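Local atomic coordinates of SloR (Streptococcus mutans, PDB entry 5CVI), a protein that probably acts as a dimeric, metal-responsive DNA-binding transcription regulator of the DtxR/MntR family, responding to manganese. Residues Arg139-Val147 against Val202-Glu213. Sequence-based numbering, arbitrary orientation.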
ATOM      1  N   ARG B 139       7.862 -20.974 -14.275  1.00 35.97           N
ATOM      2  CA  ARG B 139       7.985 -21.285 -15.694  1.00 33.60           C
ATOM      3  C   ARG B 139       9.434 -21.599 -16.042  1.00 32.70           C
ATOM      4  O   ARG B 139       9.717 -22.419 -16.909  1.00 24.04           O
ATOM      5  CB  ARG B 139       7.488 -20.096 -16.524  1.00 28.00           C
ATOM      6  CG  ARG B 139       7.878 -20.113 -17.994  1.00 22.41           C
ATOM      7  CD  ARG B 139       7.242 -21.276 -18.738  1.00 33.63           C
ATOM      8  NE  ARG B 139       7.420 -21.166 -20.185  1.00 34.96           N
ATOM      9  CZ  ARG B 139       8.479 -21.618 -20.848  1.00 35.92           C
ATOM     10  NH1 ARG B 139       9.467 -22.212 -20.196  1.00 31.24           N
ATOM     11  NH2 ARG B 139       8.550 -21.472 -22.164  1.00 44.74           N
ATOM     12  N   TYR B 140      10.351 -20.938 -15.347  1.00 21.02           N
ATOM     13  CA  TYR B 140      11.773 -21.087 -15.617  1.00 20.90           C
ATOM     14  C   TYR B 140      12.500 -21.647 -14.400  1.00 34.85           C
ATOM     15  O   TYR B 140      12.710 -20.947 -13.410  1.00 29.90           O
ATOM     16  CB  TYR B 140      12.366 -19.744 -16.046  1.00 24.36           C
ATOM     17  CG  TYR B 140      11.721 -19.190 -17.300  1.00 31.58           C
ATOM     18  CD1 TYR B 140      11.593 -19.975 -18.437  1.00 36.53           C
ATOM     19  CD2 TYR B 140      11.223 -17.894 -17.340  1.00 18.27           C
ATOM     20  CE1 TYR B 140      11.002 -19.483 -19.585  1.00 40.59           C
ATOM     21  CE2 TYR B 140      10.627 -17.392 -18.485  1.00 32.77           C
ATOM     22  CZ  TYR B 140      10.519 -18.193 -19.604  1.00 37.86           C
ATOM     23  OH  TYR B 140       9.927 -17.708 -20.749  1.00 39.71           O
ATOM     24  N   ARG B 141      12.883 -22.917 -14.482  1.00 42.29           N
ATOM     25  CA  ARG B 141      13.512 -23.605 -13.360  1.00 40.76           C
ATOM     26  C   ARG B 141      14.957 -23.995 -13.656  1.00 36.96           C
ATOM     27  O   ARG B 141      15.708 -24.345 -12.744  1.00 34.82           O
ATOM     28  CB  ARG B 141      12.709 -24.853 -12.990  1.00 38.95           C
ATOM     29  CG  ARG B 141      11.234 -24.595 -12.730  1.00 39.48           C
ATOM     30  CD  ARG B 141      10.481 -25.900 -12.550  1.00 54.87           C
ATOM     31  NE  ARG B 141      11.200 -26.822 -11.673  1.00 63.52           N
ATOM     32  CZ  ARG B 141      11.077 -26.848 -10.350  1.00 64.55           C
ATOM     33  NH1 ARG B 141      10.259 -26.001  -9.739  1.00 63.67           N
ATOM     34  NH2 ARG B 141      11.774 -27.723  -9.636  1.00 62.63           N
ATOM     35  N   THR B 142      15.345 -23.939 -14.925  1.00 37.38           N
ATOM     36  CA  THR B 142      16.690 -24.355 -15.319  1.00 30.89           C
ATOM     37  C   THR B 142      17.750 -23.326 -14.937  1.00 27.37           C
ATOM     38  O   THR B 142      17.747 -22.198 -15.428  1.00 26.98           O
ATOM     39  CB  THR B 142      16.783 -24.662 -16.825  1.00 29.79           C
ATOM     40  OG1 THR B 142      15.875 -25.719 -17.156  1.00 34.75           O
ATOM     41  CG2 THR B 142      18.196 -25.081 -17.196  1.00 25.80           C
ATOM     42  N   THR B 143      18.653 -23.732 -14.053  1.00 31.03           N
ATOM     43  CA  THR B 143      19.738 -22.877 -13.592  1.00 30.86           C
ATOM     44  C   THR B 143      20.979 -23.079 -14.450  1.00 36.24           C
ATOM     45  O   THR B 143      21.301 -24.208 -14.821  1.00 48.08           O
ATOM     46  CB  THR B 143      20.082 -23.174 -12.123  1.00 36.46           C
ATOM     47  OG1 THR B 143      19.202 -22.434 -11.268  1.00 37.20           O
ATOM     48  CG2 THR B 143      21.511 -22.781 -11.815  1.00 44.76           C
ATOM     49  N   LEU B 144      21.666 -21.983 -14.771  1.00 29.95           N
ATOM     50  CA  LEU B 144      22.908 -22.051 -15.538  1.00 31.69           C
ATOM     51  C   LEU B 144      23.883 -23.030 -14.897  1.00 35.48           C
ATOM     52  O   LEU B 144      24.555 -23.795 -15.589  1.00 42.92           O
ATOM     53  CB  LEU B 144      23.555 -20.671 -15.649  1.00 30.33           C
ATOM     54  CG  LEU B 144      24.981 -20.643 -16.212  1.00 25.86           C
ATOM     55  CD1 LEU B 144      25.016 -21.109 -17.665  1.00 21.70           C
ATOM     56  CD2 LEU B 144      25.592 -19.254 -16.081  1.00 24.95           C
ATOM     57  N   LYS B 145      23.954 -23.003 -13.572  1.00 33.90           N
ATOM     58  CA  LYS B 145      24.772 -23.960 -12.844  1.00 38.69           C
ATOM     59  C   LYS B 145      24.244 -25.369 -13.082  1.00 36.45           C
ATOM     60  O   LYS B 145      23.053 -25.632 -12.922  1.00 34.86           O
ATOM     61  CB  LYS B 145      24.777 -23.629 -11.349  1.00 40.24           C
ATOM     62  CG  LYS B 145      25.537 -24.618 -10.483  1.00 25.74           C
ATOM     63  CD  LYS B 145      25.663 -24.111  -9.061  1.00 29.22           C
ATOM     64  CE  LYS B 145      26.272 -25.154  -8.145  1.00 31.60           C
ATOM     65  NZ  LYS B 145      25.375 -26.333  -7.988  1.00 35.31           N
ATOM     66  N   GLY B 146      25.134 -26.269 -13.482  1.00 43.62           N
ATOM     67  CA  GLY B 146      24.755 -27.641 -13.759  1.00 48.16           C
ATOM     68  C   GLY B 146      24.455 -27.899 -15.224  1.00 46.42           C
ATOM     69  O   GLY B 146      24.360 -29.050 -15.648  1.00 43.31           O
ATOM     70  N   VAL B 147      24.300 -26.827 -15.996  1.00 45.11           N
ATOM     71  CA  VAL B 147      24.031 -26.942 -17.428  1.00 43.38           C
ATOM     72  C   VAL B 147      25.177 -27.643 -18.156  1.00 42.85           C
ATOM     73  O   VAL B 147      26.344 -27.320 -17.941  1.00 44.49           O
ATOM     74  CB  VAL B 147      23.780 -25.559 -18.062  1.00 43.77           C
ATOM     75  CG1 VAL B 147      23.759 -25.659 -19.578  1.00 46.47           C
ATOM     76  CG2 VAL B 147      22.480 -24.966 -17.541  1.00 40.60           C
ATOM     77  N   VAL B 202      31.330 -16.559 -15.347  1.00 30.06           N
ATOM     78  CA  VAL B 202      30.300 -16.491 -14.322  1.00 18.07           C
ATOM     79  C   VAL B 202      30.549 -17.575 -13.279  1.00 19.03           C
ATOM     80  O   VAL B 202      30.345 -18.759 -13.549  1.00 19.75           O
ATOM     81  CB  VAL B 202      28.895 -16.690 -14.928  1.00 26.82           C
ATOM     82  CG1 VAL B 202      27.822 -16.500 -13.867  1.00 17.08           C
ATOM     83  CG2 VAL B 202      28.675 -15.731 -16.088  1.00 20.69           C
ATOM     84  N   THR B 203      31.000 -17.172 -12.093  1.00 19.32           N
ATOM     85  CA  THR B 203      31.234 -18.116 -11.004  1.00 24.33           C
ATOM     86  C   THR B 203      29.968 -18.908 -10.725  1.00 26.84           C
ATOM     87  O   THR B 203      28.866 -18.363 -10.788  1.00 29.74           O
ATOM     88  CB  THR B 203      31.656 -17.406  -9.710  1.00 26.06           C
ATOM     89  OG1 THR B 203      30.563 -16.621  -9.214  1.00 20.06           O
ATOM     90  CG2 THR B 203      32.864 -16.512  -9.959  1.00 26.62           C
ATOM     91  N   SER B 204      30.124 -20.193 -10.417  1.00 27.39           N
ATOM     92  CA  SER B 204      28.975 -21.064 -10.193  1.00 25.58           C
ATOM     93  C   SER B 204      28.053 -20.539  -9.090  1.00 26.68           C
ATOM     94  O   SER B 204      26.872 -20.877  -9.049  1.00 27.84           O
ATOM     95  CB  SER B 204      29.424 -22.499  -9.903  1.00 26.90           C
ATOM     96  OG  SER B 204      30.387 -22.540  -8.869  1.00 42.15           O
ATOM     97  N   ALA B 205      28.596 -19.707  -8.206  1.00 25.71           N
ATOM     98  CA  ALA B 205      27.788 -19.055  -7.180  1.00 21.81           C
ATOM     99  C   ALA B 205      26.731 -18.172  -7.832  1.00 27.45           C
ATOM    100  O   ALA B 205      25.553 -18.238  -7.485  1.00 27.53           O
ATOM    101  CB  ALA B 205      28.666 -18.235  -6.250  1.00 22.27           C
ATOM    102  N   VAL B 206      27.163 -17.349  -8.781  1.00 19.03           N
ATOM    103  CA  VAL B 206      26.256 -16.468  -9.502  1.00 20.52           C
ATOM    104  C   VAL B 206      25.369 -17.265 -10.449  1.00 21.80           C
ATOM    105  O   VAL B 206      24.193 -16.945 -10.632  1.00 18.17           O
ATOM    106  CB  VAL B 206      27.026 -15.404 -10.309  1.00 20.49           C
ATOM    107  CG1 VAL B 206      26.060 -14.539 -11.108  1.00 15.82           C
ATOM    108  CG2 VAL B 206      27.870 -14.543  -9.387  1.00 26.82           C
ATOM    109  N   ALA B 207      25.940 -18.311 -11.040  1.00 23.22           N
ATOM    110  CA  ALA B 207      25.234 -19.112 -12.036  1.00 26.03           C
ATOM    111  C   ALA B 207      24.015 -19.827 -11.451  1.00 27.84           C
ATOM    112  O   ALA B 207      23.116 -20.244 -12.183  1.00 21.34           O
ATOM    113  CB  ALA B 207      26.180 -20.111 -12.677  1.00 23.34           C
ATOM    114  N   SER B 208      23.993 -19.965 -10.129  1.00 26.42           N
ATOM    115  CA  SER B 208      22.909 -20.653  -9.438  1.00 30.15           C
ATOM    116  C   SER B 208      21.710 -19.740  -9.214  1.00 40.01           C
ATOM    117  O   SER B 208      20.621 -20.207  -8.884  1.00 50.70           O
ATOM    118  CB  SER B 208      23.400 -21.193  -8.097  1.00 36.85           C
ATOM    119  OG  SER B 208      23.874 -20.143  -7.273  1.00 36.06           O
ATOM    120  N   GLN B 209      21.924 -18.438  -9.384  1.00 42.66           N
ATOM    121  CA  GLN B 209      20.877 -17.444  -9.172  1.00 38.67           C
ATOM    122  C   GLN B 209      20.299 -16.972 -10.499  1.00 37.61           C
ATOM    123  O   GLN B 209      19.510 -16.029 -10.549  1.00 45.69           O
ATOM    124  CB  GLN B 209      21.430 -16.247  -8.400  1.00 44.26           C
ATOM    125  CG  GLN B 209      21.916 -16.574  -7.000  1.00 55.16           C
ATOM    126  CD  GLN B 209      20.790 -16.972  -6.072  1.00 69.98           C
ATOM    127  OE1 GLN B 209      20.193 -18.039  -6.222  1.00 73.38           O
ATOM    128  NE2 GLN B 209      20.485 -16.108  -5.108  1.00 76.84           N
ATOM    129  N   ILE B 210      20.702 -17.635 -11.576  1.00 33.45           N
ATOM    130  CA  ILE B 210      20.270 -17.269 -12.919  1.00 34.31           C
ATOM    131  C   ILE B 210      19.587 -18.443 -13.614  1.00 30.83           C
ATOM    132  O   ILE B 210      19.965 -19.601 -13.421  1.00 35.38           O
ATOM    133  CB  ILE B 210      21.461 -16.798 -13.772  1.00 41.44           C
ATOM    134  CG1 ILE B 210      21.945 -15.431 -13.293  1.00 40.91           C
ATOM    135  CG2 ILE B 210      21.082 -16.737 -15.240  1.00 42.47           C
ATOM    136  CD1 ILE B 210      23.101 -14.888 -14.098  1.00 43.20           C
ATOM    137  N   TYR B 211      18.578 -18.141 -14.423  1.00 23.95           N
ATOM    138  CA  TYR B 211      17.833 -19.173 -15.128  1.00 24.63           C
ATOM    139  C   TYR B 211      17.860 -18.930 -16.636  1.00 26.27           C
ATOM    140  O   TYR B 211      17.643 -17.810 -17.099  1.00 31.60           O
ATOM    141  CB  TYR B 211      16.395 -19.236 -14.610  1.00 17.61           C
ATOM    142  CG  TYR B 211      16.290 -19.557 -13.133  1.00 17.74           C
ATOM    143  CD1 TYR B 211      16.270 -18.545 -12.178  1.00 23.64           C
ATOM    144  CD2 TYR B 211      16.207 -20.870 -12.693  1.00 19.26           C
ATOM    145  CE1 TYR B 211      16.172 -18.836 -10.826  1.00 28.23           C
ATOM    146  CE2 TYR B 211      16.106 -21.172 -11.344  1.00 41.53           C
ATOM    147  CZ  TYR B 211      16.090 -20.152 -10.416  1.00 35.58           C
ATOM    148  OH  TYR B 211      15.992 -20.455  -9.077  1.00 31.80           O
ATOM    149  N   ILE B 212      18.127 -19.986 -17.398  1.00 22.27           N
ATOM    150  CA  ILE B 212      18.279 -19.863 -18.844  1.00 22.79           C
ATOM    151  C   ILE B 212      17.416 -20.860 -19.615  1.00 28.66           C
ATOM    152  O   ILE B 212      16.820 -21.766 -19.033  1.00 28.84           O
ATOM    153  CB  ILE B 212      19.752 -20.036 -19.262  1.00 20.00           C
ATOM    154  CG1 ILE B 212      20.318 -21.330 -18.675  1.00 23.48           C
ATOM    155  CG2 ILE B 212      20.571 -18.841 -18.808  1.00 18.56           C
ATOM    156  CD1 ILE B 212      21.781 -21.570 -19.005  1.00 21.43           C
ATOM    157  N   GLU B 213      17.354 -20.676 -20.929  1.00 34.24           N
ATOM    158  CA  GLU B 213      16.597 -21.564 -21.804  1.00 37.74           C
ATOM    159  C   GLU B 213      17.211 -21.516 -23.200  1.00 42.66           C
ATOM    160  O   GLU B 213      17.589 -20.447 -23.678  1.00 53.27           O
ATOM    161  CB  GLU B 213      15.120 -21.157 -21.828  1.00 37.87           C
ATOM    162  CG  GLU B 213      14.196 -22.158 -22.510  1.00 51.10           C
ATOM    163  CD  GLU B 213      12.788 -22.148 -21.931  1.00 51.90           C
ATOM    164  OE1 GLU B 213      12.647 -22.362 -20.707  1.00 50.77           O
ATOM    165  OE2 GLU B 213      11.823 -21.928 -22.698  1.00 46.66           O
TER
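L144 and I212 meet through methyl ends, CD1 to CD1 at 3.5 Å, branched aliphatics suited to a buried site and slanting across each other. With CG trans to the main-chain N (chi1 170°), L144 turns toward A207, and chi2 (65°) sets CD2 on A207 CB at 3.6 Å; alanine's single methyl lets leucine lie against the turn. V147 CG2 reaches I212 CD1, adding to the aliphatic group, which V202 CG1 joins through L144 CD2. I212 N donates to T142 O (3.0 Å) and L144 N to I210 O (3.2 Å), making T143 and Y211 a non-hydrogen-bonded antiparallel pair. K145 N binds A207 O from well above the carbonyl plane; the lysine's aliphatic CD lies near S204 O and S208 CB while its charged end leads away. Y140 O lies over one face of the Y211 ring, R141 O at its edge, in plane; R157 hydrogen-bonds Y140 O and makes a cation-pi contact with the ring. Oppositely charged R139 and E213 form a salt bridge: OE1 offers its syn lone pair to NH1 at 3.2 Å, tilted from the guanidinium plane, and the bonds to OE2 are weak. OE1 also sits at the Y140 ring edge, while R139 CG packs over its face. The loop thus pairs briefly with 210-214, an outermost strand of the antiparallel sheet in the SH3-like FeoA domain.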